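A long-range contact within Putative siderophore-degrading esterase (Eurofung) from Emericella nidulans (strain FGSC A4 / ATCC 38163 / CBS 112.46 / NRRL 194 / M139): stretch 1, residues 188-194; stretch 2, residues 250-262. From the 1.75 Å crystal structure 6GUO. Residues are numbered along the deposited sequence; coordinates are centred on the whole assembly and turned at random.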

ATOM      1  N   ALA A 188      -6.130  12.754   3.738  1.00 14.84           N
ATOM      2  CA  ALA A 188      -6.910  11.539   3.500  1.00 14.74           C
ATOM      3  C   ALA A 188      -7.898  11.317   4.642  1.00 15.18           C
ATOM      4  O   ALA A 188      -7.509  11.294   5.809  1.00 14.88           O
ATOM      5  N   SER A 189      -9.181  11.182   4.302  1.00 15.61           N
ATOM      6  CA  SER A 189     -10.257  11.029   5.285  1.00 15.36           C
ATOM      7  C   SER A 189     -10.107  11.995   6.461  1.00 15.00           C
ATOM      8  O   SER A 189     -10.134  11.574   7.604  1.00 15.43           O
ATOM      9  N   PRO A 190      -9.931  13.296   6.181  1.00 15.50           N
ATOM     10  CA  PRO A 190      -9.629  14.230   7.268  1.00 15.88           C
ATOM     11  C   PRO A 190     -10.792  14.338   8.248  1.00 17.03           C
ATOM     12  O   PRO A 190     -11.950  14.369   7.824  1.00 17.02           O
ATOM     13  N   SER A 191     -10.480  14.398   9.539  1.00 18.03           N
ATOM     14  CA  SER A 191     -11.498  14.458  10.587  1.00 19.12           C
ATOM     15  C   SER A 191     -12.106  15.861  10.683  1.00 18.31           C
ATOM     16  O   SER A 191     -11.972  16.552  11.700  1.00 17.74           O
ATOM     17  N   ILE A 192     -12.804  16.260   9.622  1.00 17.76           N
ATOM     18  CA  ILE A 192     -13.377  17.603   9.514  1.00 15.36           C
ATOM     19  C   ILE A 192     -14.400  17.825  10.631  1.00 19.02           C
ATOM     20  O   ILE A 192     -14.456  18.910  11.203  1.00 19.11           O
ATOM     21  N   TRP A 193     -15.157  16.776  10.965  1.00 19.45           N
ATOM     22  CA  TRP A 193     -16.084  16.763  12.116  1.00 19.81           C
ATOM     23  C   TRP A 193     -15.511  17.249  13.454  1.00 20.11           C
ATOM     24  O   TRP A 193     -16.257  17.780  14.278  1.00 20.02           O
ATOM     25  N   TRP A 194     -14.211  17.046  13.670  1.00 19.70           N
ATOM     26  CA  TRP A 194     -13.578  17.263  14.975  1.00 20.70           C
ATOM     27  C   TRP A 194     -13.886  18.617  15.618  1.00 22.18           C
ATOM     28  O   TRP A 194     -13.783  19.662  14.975  1.00 20.89           O
ATOM     29  N   GLU A 250     -22.785   8.775  10.697  1.00 24.93           N
ATOM     30  CA  GLU A 250     -23.709   9.886  10.461  1.00 26.71           C
ATOM     31  C   GLU A 250     -23.236  11.175  11.147  1.00 27.14           C
ATOM     32  O   GLU A 250     -23.367  12.253  10.577  1.00 29.75           O
ATOM     33  N   GLN A 251     -22.688  11.058  12.357  1.00 26.36           N
ATOM     34  CA  GLN A 251     -22.158  12.223  13.082  1.00 28.40           C
ATOM     35  C   GLN A 251     -20.918  12.814  12.415  1.00 27.60           C
ATOM     36  O   GLN A 251     -20.775  14.040  12.325  1.00 28.88           O
ATOM     37  N   ARG A 252     -20.028  11.940  11.956  1.00 25.25           N
ATOM     38  CA  ARG A 252     -18.745  12.362  11.390  1.00 25.34           C
ATOM     39  C   ARG A 252     -18.854  12.867   9.965  1.00 23.74           C
ATOM     40  O   ARG A 252     -18.041  13.690   9.543  1.00 23.43           O
ATOM     41  N   ARG A 253     -19.845  12.373   9.222  1.00 23.02           N
ATOM     42  CA  ARG A 253     -20.237  12.979   7.953  1.00 24.14           C
ATOM     43  C   ARG A 253     -19.037  13.141   7.007  1.00 22.98           C
ATOM     44  O   ARG A 253     -18.853  14.185   6.381  1.00 22.09           O
ATOM     45  N   MET A 254     -18.218  12.095   6.919  1.00 21.78           N
ATOM     46  CA  MET A 254     -16.934  12.174   6.219  1.00 21.28           C
ATOM     47  C   MET A 254     -17.079  12.589   4.753  1.00 20.08           C
ATOM     48  O   MET A 254     -16.407  13.523   4.302  1.00 21.08           O
ATOM     49  N   ASN A 255     -17.967  11.905   4.032  1.00 19.97           N
ATOM     50  CA  ASN A 255     -18.118  12.075   2.583  1.00 20.55           C
ATOM     51  C   ASN A 255     -18.603  13.485   2.237  1.00 21.19           C
ATOM     52  O   ASN A 255     -18.006  14.164   1.399  1.00 21.55           O
ATOM     53  N   ASP A 256     -19.683  13.917   2.886  1.00 21.00           N
ATOM     54  CA  ASP A 256     -20.249  15.244   2.626  1.00 21.42           C
ATOM     55  C   ASP A 256     -19.347  16.388   3.112  1.00 20.88           C
ATOM     56  O   ASP A 256     -19.232  17.405   2.424  1.00 20.06           O
ATOM     57  N   ASN A 257     -18.712  16.233   4.276  1.00 20.29           N
ATOM     58  CA  ASN A 257     -17.765  17.252   4.764  1.00 21.23           C
ATOM     59  C   ASN A 257     -16.602  17.457   3.782  1.00 21.31           C
ATOM     60  O   ASN A 257     -16.235  18.596   3.489  1.00 21.67           O
ATOM     61  N   CYS A 258     -16.040  16.360   3.270  1.00 21.57           N
ATOM     62  CA  CYS A 258     -14.964  16.437   2.274  1.00 22.65           C
ATOM     63  C   CYS A 258     -15.398  17.119   0.986  1.00 22.57           C
ATOM     64  O   CYS A 258     -14.711  18.022   0.501  1.00 20.49           O
ATOM     65  N   GLU A 259     -16.526  16.669   0.434  1.00 22.57           N
ATOM     66  CA  GLU A 259     -17.049  17.220  -0.824  1.00 24.99           C
ATOM     67  C   GLU A 259     -17.386  18.707  -0.696  1.00 23.04           C
ATOM     68  O   GLU A 259     -17.109  19.490  -1.606  1.00 22.30           O
ATOM     69  N   GLU A 260     -17.968  19.090   0.438  1.00 23.07           N
ATOM     70  CA  GLU A 260     -18.304  20.497   0.689  1.00 23.65           C
ATOM     71  C   GLU A 260     -17.067  21.368   0.878  1.00 22.78           C
ATOM     72  O   GLU A 260     -17.029  22.492   0.376  1.00 24.23           O
ATOM     73  N   LEU A 261     -16.061  20.852   1.585  1.00 21.63           N
ATOM     74  CA  LEU A 261     -14.786  21.569   1.729  1.00 22.03           C
ATOM     75  C   LEU A 261     -14.105  21.743   0.378  1.00 21.21           C
ATOM     76  O   LEU A 261     -13.608  22.831   0.063  1.00 20.71           O
ATOM     77  N   TYR A 262     -14.080  20.670  -0.412  1.00 21.57           N
ATOM     78  CA  TYR A 262     -13.601  20.736  -1.794  1.00 21.75           C
ATOM     79  C   TYR A 262     -14.301  21.852  -2.572  1.00 21.84           C
ATOM     80  O   TYR A 262     -13.638  22.690  -3.195  1.00 21.53           O
TER

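How does the contact begin at Ser189 and Pro190? Ser189, rotamer m, points its CA-to-CB bond sideways, and its OG is hydrogen-bonded elsewhere in the structure. Its closest approach is through the backbone: Ser189 O lies 3.3 Å from Met254 CE, with Ser189 CB 4.2 Å from Met254 SD. Met254 also starts out sideways, but its t, p, p chain brings its end nearer, and Met254 SD sits 3.3 Å from Pro190 O. Water 1 donates to Pro190 O (3.1 Å) and Met254 O (3.0 Å). The proline ring, C-gamma endo, rests its CD 3.7 Å from Cys258 SG, whose side chain is in rotamer m.

What does Ile192 reach, with the CA-to-CB bond of Ser191 directed away? The CA-to-CB bond of Ile192 points toward the helix, with chi1 m and chi2 t, which extends CD1 along the helix surface. There Ile192 CD1 packs 3.6 Å from CD2 of Leu261 (t, p) and 4.3 Å from Cys258 SG, while Ile192 CG2 lies 3.8 Å from Asn257 CB.

Why does Trp193 bury the most surface? Its p rotamer lays the indole against Arg252, whose m, t, t chain runs extended across it. Arg252 CG stands 3.6 Å from the centroid of the Trp193 five-membered ring, almost on its normal, and the guanidinium stacks farther along, at 19° to the ring plane with centres 4.5 Å apart. Aliphatic stem and charged end thus share one aromatic surface.

What joins the polar groups around Trp193, given that no direct hydrogen bond crosses? Water 2 does: it accepts from Trp193 N (3.0 Å) and Asn257 ND2 (2.9 Å) and donates to Arg252 O (2.7 Å). The amide of Asn257, rotamer m, is also engaged through its oxygen: Arg253 NH2 donates to Asn257 OD1 at 2.8 Å; Arg253 NH1 forms a salt bridge with Glu260 OE2, also at 2.8 Å.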

ATOM      1  CB  ALA A 188      -5.974  10.353   3.355  1.00 14.56           C
ATOM      2  CB  SER A 189     -10.286   9.585   5.793  1.00 14.90           C
ATOM      3  OG  SER A 189     -10.337   8.683   4.705  1.00 15.81           O
ATOM      4  CB  PRO A 190      -9.418  15.557   6.537  1.00 15.79           C
ATOM      5  CG  PRO A 190     -10.251  15.429   5.308  1.00 15.25           C
ATOM      6  CD  PRO A 190     -10.093  13.996   4.897  1.00 15.52           C
ATOM      7  CB  SER A 191     -10.900  14.024  11.928  1.00 20.44           C
ATOM      8  OG  SER A 191     -10.313  12.743  11.812  1.00 21.47           O
ATOM      9  CB  ILE A 192     -13.957  17.864   8.096  1.00 19.03           C
ATOM     10  CG1 ILE A 192     -12.800  17.947   7.089  1.00 19.03           C
ATOM     11  CG2 ILE A 192     -14.783  19.151   8.055  1.00 19.57           C
ATOM     12  CD1 ILE A 192     -13.204  17.939   5.630  1.00 19.23           C
ATOM     13  CB  TRP A 193     -16.662  15.351  12.324  1.00 19.97           C
ATOM     14  CG  TRP A 193     -15.633  14.311  12.674  1.00 20.29           C
ATOM     15  CD1 TRP A 193     -14.947  13.509  11.807  1.00 19.73           C
ATOM     16  CD2 TRP A 193     -15.174  13.965  13.987  1.00 21.62           C
ATOM     17  NE1 TRP A 193     -14.089  12.688  12.495  1.00 19.65           N
ATOM     18  CE2 TRP A 193     -14.205  12.945  13.835  1.00 21.11           C
ATOM     19  CE3 TRP A 193     -15.487  14.414  15.277  1.00 22.38           C
ATOM     20  CZ2 TRP A 193     -13.548  12.365  14.926  1.00 22.33           C
ATOM     21  CZ3 TRP A 193     -14.829  13.840  16.366  1.00 23.33           C
ATOM     22  CH2 TRP A 193     -13.868  12.828  16.179  1.00 23.23           C
ATOM     23  CB  TRP A 194     -12.059  17.069  14.885  1.00 21.48           C
ATOM     24  CG  TRP A 194     -11.389  17.217  16.212  1.00 21.67           C
ATOM     25  CD1 TRP A 194     -11.313  16.283  17.202  1.00 22.17           C
ATOM     26  CD2 TRP A 194     -10.727  18.381  16.705  1.00 22.19           C
ATOM     27  NE1 TRP A 194     -10.628  16.789  18.281  1.00 22.37           N
ATOM     28  CE2 TRP A 194     -10.258  18.076  18.002  1.00 22.70           C
ATOM     29  CE3 TRP A 194     -10.475  19.653  16.174  1.00 22.84           C
ATOM     30  CZ2 TRP A 194      -9.554  19.001  18.780  1.00 23.17           C
ATOM     31  CZ3 TRP A 194      -9.775  20.573  16.948  1.00 23.87           C
ATOM     32  CH2 TRP A 194      -9.321  20.238  18.236  1.00 23.98           C
ATOM     33  CB  GLU A 250     -25.132   9.522  10.899  1.00 28.92           C
ATOM     34  CG  GLU A 250     -26.203  10.524  10.466  1.00 31.58           C
ATOM     35  CD  GLU A 250     -26.455  11.658  11.457  1.00 33.72           C
ATOM     36  OE1 GLU A 250     -26.067  11.555  12.642  1.00 34.70           O
ATOM     37  OE2 GLU A 250     -27.065  12.665  11.039  1.00 36.42           O
ATOM     38  CB  GLN A 251     -21.825  11.858  14.529  1.00 33.50           C
ATOM     39  CG  GLN A 251     -23.048  11.557  15.378  1.00 37.35           C
ATOM     40  CD  GLN A 251     -22.711  11.237  16.820  1.00 43.29           C
ATOM     41  OE1 GLN A 251     -21.542  11.193  17.209  1.00 47.63           O
ATOM     42  NE2 GLN A 251     -23.742  11.012  17.626  1.00 46.43           N
ATOM     43  CB  ARG A 252     -17.723  11.241  11.507  1.00 26.80           C
ATOM     44  CG  ARG A 252     -17.379  10.985  12.959  1.00 29.39           C
ATOM     45  CD  ARG A 252     -16.381   9.868  13.141  1.00 32.03           C
ATOM     46  NE  ARG A 252     -16.188   9.596  14.563  1.00 34.56           N
ATOM     47  CZ  ARG A 252     -15.160   8.938  15.092  1.00 38.09           C
ATOM     48  NH1 ARG A 252     -14.177   8.457  14.330  1.00 41.43           N
ATOM     49  NH2 ARG A 252     -15.111   8.765  16.410  1.00 40.19           N
ATOM     50  CB  ARG A 253     -20.901  14.328   8.253  1.00 24.95           C
ATOM     51  CG  ARG A 253     -21.730  14.901   7.128  1.00 26.39           C
ATOM     52  CD  ARG A 253     -22.593  16.045   7.622  1.00 25.61           C
ATOM     53  NE  ARG A 253     -23.385  16.590   6.523  1.00 16.37           N
ATOM     54  CZ  ARG A 253     -22.979  17.533   5.668  1.00 20.38           C
ATOM     55  NH1 ARG A 253     -23.811  17.926   4.705  1.00 13.27           N
ATOM     56  NH2 ARG A 253     -21.770  18.081   5.753  1.00 23.59           N
ATOM     57  CB  MET A 254     -16.196  10.836   6.313  1.00 20.00           C
ATOM     58  CG  MET A 254     -14.815  10.810   5.669  1.00 19.29           C
ATOM     59  SD  MET A 254     -13.655  11.991   6.371  1.00 21.32           S
ATOM     60  CE  MET A 254     -13.438  11.350   8.031  1.00 20.80           C
ATOM     61  CB  ASN A 255     -19.109  11.058   1.985  1.00 20.49           C
ATOM     62  CG  ASN A 255     -18.725   9.607   2.243  1.00 20.65           C
ATOM     63  OD1 ASN A 255     -18.082   9.272   3.240  1.00 20.74           O
ATOM     64  ND2 ASN A 255     -19.150   8.727   1.339  1.00 21.15           N
ATOM     65  CB  ASP A 256     -21.663  15.381   3.219  1.00 22.77           C
ATOM     66  CG  ASP A 256     -22.704  14.525   2.492  1.00 23.99           C
ATOM     67  OD1 ASP A 256     -22.523  14.198   1.298  1.00 26.68           O
ATOM     68  OD2 ASP A 256     -23.724  14.180   3.120  1.00 25.69           O
ATOM     69  CB  ASN A 257     -17.217  16.917   6.163  1.00 20.84           C
ATOM     70  CG  ASN A 257     -18.218  17.179   7.282  1.00 20.94           C
ATOM     71  OD1 ASN A 257     -19.268  17.786   7.077  1.00 21.95           O
ATOM     72  ND2 ASN A 257     -17.886  16.718   8.488  1.00 21.50           N
ATOM     73  CB  CYS A 258     -14.429  15.052   1.923  1.00 24.65           C
ATOM     74  SG  CYS A 258     -13.344  14.367   3.175  1.00 27.11           S
ATOM     75  CB  GLU A 259     -18.284  16.439  -1.302  1.00 27.17           C
ATOM     76  CG  GLU A 259     -17.980  15.056  -1.878  1.00 30.73           C
ATOM     77  CD  GLU A 259     -17.313  15.079  -3.252  1.00 32.47           C
ATOM     78  OE1 GLU A 259     -16.812  14.017  -3.675  1.00 35.13           O
ATOM     79  OE2 GLU A 259     -17.278  16.137  -3.920  1.00 31.88           O
ATOM     80  CB  GLU A 260     -19.257  20.633   1.880  1.00 26.08           C
ATOM     81  CG  GLU A 260     -20.695  20.296   1.514  1.00 27.95           C
ATOM     82  CD  GLU A 260     -21.548  19.908   2.702  1.00 29.76           C
ATOM     83  OE1 GLU A 260     -21.249  20.333   3.840  1.00 30.47           O
ATOM     84  OE2 GLU A 260     -22.533  19.165   2.496  1.00 34.49           O
ATOM     85  CB  LEU A 261     -13.841  20.849   2.697  1.00 22.22           C
ATOM     86  CG  LEU A 261     -12.478  21.518   2.933  1.00 21.18           C
ATOM     87  CD1 LEU A 261     -12.640  22.934   3.471  1.00 21.73           C
ATOM     88  CD2 LEU A 261     -11.629  20.686   3.877  1.00 20.71           C
ATOM     89  CB  TYR A 262     -13.797  19.391  -2.510  1.00 21.40           C
ATOM     90  CG  TYR A 262     -13.558  19.457  -4.000  1.00 21.60           C
ATOM     91  CD1 TYR A 262     -12.269  19.395  -4.522  1.00 21.89           C
ATOM     92  CD2 TYR A 262     -14.624  19.595  -4.894  1.00 22.70           C
ATOM     93  CE1 TYR A 262     -12.046  19.456  -5.889  1.00 22.63           C
ATOM     94  CE2 TYR A 262     -14.408  19.665  -6.261  1.00 23.70           C
ATOM     95  CZ  TYR A 262     -13.116  19.596  -6.753  1.00 23.39           C
ATOM     96  OH  TYR A 262     -12.894  19.663  -8.107  1.00 24.05           O
TER
HETATM   97  O   HOH W   1     -14.567  14.854   6.329  1.00 30.78           O
HETATM   98  O   HOH W   2     -15.687  14.819   8.710  1.00 20.96           O